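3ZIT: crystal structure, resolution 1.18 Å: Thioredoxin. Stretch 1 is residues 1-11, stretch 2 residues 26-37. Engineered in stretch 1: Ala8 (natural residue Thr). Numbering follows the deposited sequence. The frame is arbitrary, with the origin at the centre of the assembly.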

# COMPACT_ATOMS: atom_id res chain seq x y z
N MET B 1 -23.71 -7.74 -6.78
CA MET B 1 -22.34 -7.35 -6.18
C MET B 1 -21.51 -8.61 -5.95
O MET B 1 -22.04 -9.62 -5.45
N LYS B 2 -20.24 -8.54 -6.25
CA LYS B 2 -19.32 -9.58 -5.87
C LYS B 2 -18.95 -9.31 -4.44
O LYS B 2 -19.02 -8.16 -3.88
N LYS B 3 -18.44 -10.33 -3.75
CA LYS B 3 -18.16 -10.19 -2.32
C LYS B 3 -17.12 -9.11 -2.02
O LYS B 3 -17.23 -8.39 -1.03
N ILE B 4 -16.08 -9.05 -2.85
CA ILE B 4 -15.06 -8.04 -2.76
C ILE B 4 -14.87 -7.41 -4.07
O ILE B 4 -14.43 -8.12 -5.05
N GLU B 5 -15.19 -6.13 -4.24
CA GLU B 5 -15.06 -5.40 -5.49
C GLU B 5 -14.06 -4.29 -5.33
O GLU B 5 -14.16 -3.52 -4.36
N VAL B 6 -13.16 -4.14 -6.26
CA VAL B 6 -12.19 -3.04 -6.29
C VAL B 6 -12.44 -2.19 -7.50
O VAL B 6 -12.38 -2.68 -8.62
N TYR B 7 -12.70 -0.90 -7.29
CA TYR B 7 -12.87 0.07 -8.36
C TYR B 7 -11.58 0.88 -8.49
O TYR B 7 -11.13 1.50 -7.51
N ALA B 8 -11.03 0.87 -9.71
CA ALA B 8 -9.74 1.48 -9.96
C ALA B 8 -9.78 2.20 -11.32
O ALA B 8 -10.78 2.15 -12.01
N GLN B 9 -8.69 2.83 -11.66
CA GLN B 9 -8.52 3.45 -12.98
C GLN B 9 -7.02 3.53 -13.23
O GLN B 9 -6.21 3.38 -12.29
N PRO B 10 -6.64 3.83 -14.48
CA PRO B 10 -5.21 4.01 -14.81
C PRO B 10 -4.67 5.30 -14.13
O PRO B 10 -5.43 6.22 -13.71
N ASP B 11 -3.37 5.37 -14.01
CA ASP B 11 -2.64 6.48 -13.49
C ASP B 11 -3.18 6.79 -12.12
O ASP B 11 -3.47 7.94 -11.77
N ASN B 26 -3.45 -12.14 -0.31
CA ASN B 26 -4.14 -13.25 -0.99
C ASN B 26 -5.64 -13.13 -0.89
O ASN B 26 -6.36 -14.11 -0.72
N VAL B 27 -6.16 -11.91 -1.06
CA VAL B 27 -7.55 -11.65 -1.02
C VAL B 27 -8.19 -11.96 -2.36
O VAL B 27 -7.64 -11.64 -3.41
N ALA B 28 -9.39 -12.59 -2.32
CA ALA B 28 -10.09 -13.01 -3.56
C ALA B 28 -11.00 -11.90 -3.99
O ALA B 28 -12.18 -11.96 -3.80
N TYR B 29 -10.49 -10.90 -4.69
CA TYR B 29 -11.26 -9.74 -5.17
C TYR B 29 -11.51 -9.78 -6.68
O TYR B 29 -10.80 -10.50 -7.42
N GLU B 30 -12.49 -9.03 -7.14
CA GLU B 30 -12.74 -8.70 -8.57
C GLU B 30 -12.52 -7.24 -8.74
O GLU B 30 -12.97 -6.44 -7.91
N GLU B 31 -11.88 -6.83 -9.83
CA GLU B 31 -11.61 -5.46 -10.07
C GLU B 31 -12.34 -4.92 -11.24
O GLU B 31 -12.75 -5.67 -12.20
N PHE B 32 -12.53 -3.59 -11.32
CA PHE B 32 -13.16 -2.90 -12.38
C PHE B 32 -12.40 -1.63 -12.66
O PHE B 32 -11.93 -0.99 -11.73
N ASP B 33 -12.28 -1.25 -13.94
CA ASP B 33 -11.63 -0.01 -14.40
C ASP B 33 -12.72 0.95 -14.78
O ASP B 33 -13.41 0.73 -15.74
N VAL B 34 -12.90 2.01 -13.97
CA VAL B 34 -13.99 2.93 -14.18
C VAL B 34 -13.79 3.85 -15.35
O VAL B 34 -14.69 4.59 -15.70
N LYS B 35 -12.58 3.91 -15.94
CA LYS B 35 -12.42 4.66 -17.19
C LYS B 35 -12.92 3.81 -18.35
O LYS B 35 -13.52 4.32 -19.28
N LYS B 36 -12.66 2.51 -18.35
CA LYS B 36 -12.94 1.58 -19.47
C LYS B 36 -14.28 0.95 -19.36
O LYS B 36 -14.75 0.38 -20.34
N ASP B 37 -14.90 0.91 -18.19
CA ASP B 37 -16.14 0.23 -17.95
C ASP B 37 -17.16 1.25 -17.40
O ASP B 37 -17.15 1.58 -16.24

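Strands 4-8 and 30-33 run parallel as neighbours in the sheet, and along each the side chains alternate between its two faces. On the face shared by Glu5, Tyr7, Glu30 and Phe32, the apolar centre is an aromatic pair. Tyr7 (chi1 -66°, m) and Phe32 (chi1 -55°, m) share a chi1 well, and their rings lie near parallel, with planes at 21°. The rings are nevertheless slid apart, with centroids 5.2 Å from each other, and overlap little. Phe32 CD2 lies over one face of the Tyr7 ring, 3.8 Å from Tyr7 CZ, while Val34 (m) closes the edge of that ring through a 3.8 Å contact between Val34 CG1 and Tyr7 CD2. Glu5 contributes the aliphatic part of its side chain, its CG approaching the edge of the Phe32 ring at CE2, 4.0 Å away.

On the face carrying Val6, Ala8, Glu31 and Asp33, the apolar contact is made by Val6 (t), whose CG2 comes to 3.7 Å from Tyr29 CD2, the tyrosine having a p rotamer. Ile4 (chi1 m, chi2 off-well at 140°) extends this apolar patch: its CG2 meets Tyr29 CB at 3.7 Å, and its CD1 meets CG1 of Val27 (t), also at 3.7 Å. Beside it, water 1 links the two backbones, accepting from Ile4 N (3.1 Å) and donating to Ala28 O (2.9 Å). Ala8, engineered in place of Thr, has its CB 4.0 Å from Phe32 O, its nearest approach to the other stretch.

Polar groups frame this packing. Within the first stretch, Glu5 (m, t) accepts hydrogen bonds from Tyr7 OH at OE1 (2.6 Å) and from Lys2 N at OE2 (2.9 Å), so that one carboxylate joins the tyrosine hydroxyl to the backbone just before the strand. Lys2 (m) points toward the second stretch and forms a salt bridge with Glu30 (m, t), Lys2 NZ lying 3.5 Å from Glu30 OE1. Past the other end of the first strand, Gln9 (p, t) directs OE1 to Lys35 NZ, which donates a 2.7 Å hydrogen bond. Asp33 (t) organises the adjoining turn: its OD1 accepts from Lys35 N (2.9 Å) and Lys36 N (3.1 Å), and its OD2 forms a 2.9 Å salt bridge with Lys36 NZ. Pro10 covers this cluster, with its CD 3.6 Å from Asp33 OD2 and its CG 3.4 Å from Lys36 NZ.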

# COMPACT_ATOMS: atom_id res chain seq x y z
CB MET B 1 -22.35 -6.51 -4.80
CG MET B 1 -23.19 -5.22 -4.74
SD MET B 1 -22.92 -4.32 -3.19
CE MET B 1 -23.81 -5.45 -2.10
CB LYS B 2 -18.04 -9.61 -6.76
CG LYS B 2 -18.31 -9.38 -8.21
CD LYS B 2 -19.32 -10.32 -8.70
CE LYS B 2 -19.28 -10.23 -10.23
NZ LYS B 2 -19.29 -11.60 -10.79
CB LYS B 3 -17.72 -11.54 -1.76
CG LYS B 3 -17.50 -11.63 -0.31
CD LYS B 3 -18.80 -11.41 0.39
CE LYS B 3 -18.98 -12.20 1.74
NZ LYS B 3 -19.69 -13.52 2.12
CB ILE B 4 -13.71 -8.50 -2.20
CG1 ILE B 4 -13.84 -9.41 -0.98
CG2 ILE B 4 -12.75 -7.39 -2.01
CD1 ILE B 4 -12.89 -10.52 -0.97
CB GLU B 5 -16.37 -4.79 -5.98
CG GLU B 5 -17.46 -5.83 -6.23
CD GLU B 5 -18.79 -5.15 -6.69
OE1 GLU B 5 -18.98 -3.94 -6.50
OE2 GLU B 5 -19.74 -5.84 -7.02
CB VAL B 6 -10.76 -3.59 -6.29
CG1 VAL B 6 -9.76 -2.46 -6.39
CG2 VAL B 6 -10.52 -4.45 -5.08
CB TYR B 7 -14.07 0.98 -8.08
CG TYR B 7 -15.38 0.19 -8.12
CD1 TYR B 7 -15.80 -0.54 -7.06
CD2 TYR B 7 -16.08 0.11 -9.31
CE1 TYR B 7 -16.89 -1.41 -7.15
CE2 TYR B 7 -17.17 -0.74 -9.43
CZ TYR B 7 -17.56 -1.50 -8.39
OH TYR B 7 -18.63 -2.37 -8.54
CB ALA B 8 -8.63 0.41 -9.99
CB GLN B 9 -9.25 4.73 -13.16
CG GLN B 9 -8.68 5.81 -12.27
CD GLN B 9 -9.37 7.23 -12.49
OE1 GLN B 9 -10.48 7.40 -12.93
NE2 GLN B 9 -8.65 8.24 -12.12
CB PRO B 10 -5.20 4.29 -16.32
CG PRO B 10 -6.46 3.70 -16.78
CD PRO B 10 -7.47 3.89 -15.69
CB ASP B 11 -2.74 7.70 -14.36
CG ASP B 11 -1.61 8.71 -14.04
OD1 ASP B 11 -0.67 8.42 -13.23
OD2 ASP B 11 -1.74 9.82 -14.57
CB ASN B 26 -3.63 -14.56 -0.48
CG ASN B 26 -2.17 -14.67 -0.70
OD1 ASN B 26 -1.72 -14.64 -1.83
ND2 ASN B 26 -1.40 -14.67 0.37
CB VAL B 27 -7.81 -10.15 -0.65
CG1 VAL B 27 -9.23 -9.75 -0.82
CG2 VAL B 27 -7.33 -9.92 0.81
CB ALA B 28 -10.86 -14.27 -3.29
CB TYR B 29 -10.56 -8.40 -4.83
CG TYR B 29 -9.26 -8.19 -5.46
CD1 TYR B 29 -8.11 -8.62 -4.87
CD2 TYR B 29 -9.14 -7.53 -6.69
CE1 TYR B 29 -6.83 -8.41 -5.47
CE2 TYR B 29 -7.92 -7.28 -7.29
CZ TYR B 29 -6.76 -7.74 -6.68
OH TYR B 29 -5.53 -7.49 -7.27
CB GLU B 30 -14.14 -9.10 -8.97
CG GLU B 30 -14.39 -10.59 -8.82
CD GLU B 30 -15.55 -11.06 -9.66
OE1 GLU B 30 -16.01 -10.31 -10.59
OE2 GLU B 30 -15.94 -12.21 -9.46
CB GLU B 31 -10.16 -5.12 -10.22
CG GLU B 31 -9.58 -5.62 -11.53
CD GLU B 31 -8.15 -5.43 -11.44
OE1 GLU B 31 -7.67 -4.25 -11.62
OE2 GLU B 31 -7.46 -6.25 -10.89
CB PHE B 32 -14.59 -2.51 -12.08
CG PHE B 32 -15.41 -3.67 -11.69
CD1 PHE B 32 -15.99 -4.47 -12.67
CD2 PHE B 32 -15.52 -4.08 -10.38
CE1 PHE B 32 -16.71 -5.60 -12.30
CE2 PHE B 32 -16.25 -5.20 -9.98
CZ PHE B 32 -16.81 -6.00 -10.98
CB ASP B 33 -10.70 -0.35 -15.53
CG ASP B 33 -9.94 0.86 -16.06
OD1 ASP B 33 -10.50 1.92 -16.16
OD2 ASP B 33 -8.74 0.65 -16.46
CB VAL B 34 -14.36 3.66 -12.87
CG1 VAL B 34 -14.75 2.72 -11.80
CG2 VAL B 34 -13.26 4.63 -12.41
CB LYS B 35 -10.96 5.06 -17.38
CG LYS B 35 -10.48 6.20 -16.52
CD LYS B 35 -11.00 7.51 -17.06
CE LYS B 35 -10.33 8.67 -16.28
NZ LYS B 35 -11.08 8.97 -15.02
CB LYS B 36 -11.86 0.52 -19.54
CG LYS B 36 -10.48 1.08 -19.77
CD LYS B 36 -9.43 -0.05 -19.80
CE LYS B 36 -7.97 0.35 -19.97
NZ LYS B 36 -7.55 1.37 -19.02
CB ASP B 37 -15.90 -0.94 -17.03
CG ASP B 37 -17.13 -1.74 -16.66
OD1 ASP B 37 -18.27 -1.26 -16.88
OD2 ASP B 37 -17.01 -2.85 -16.04
O HOH W 1 -14.77 -11.08 -4.78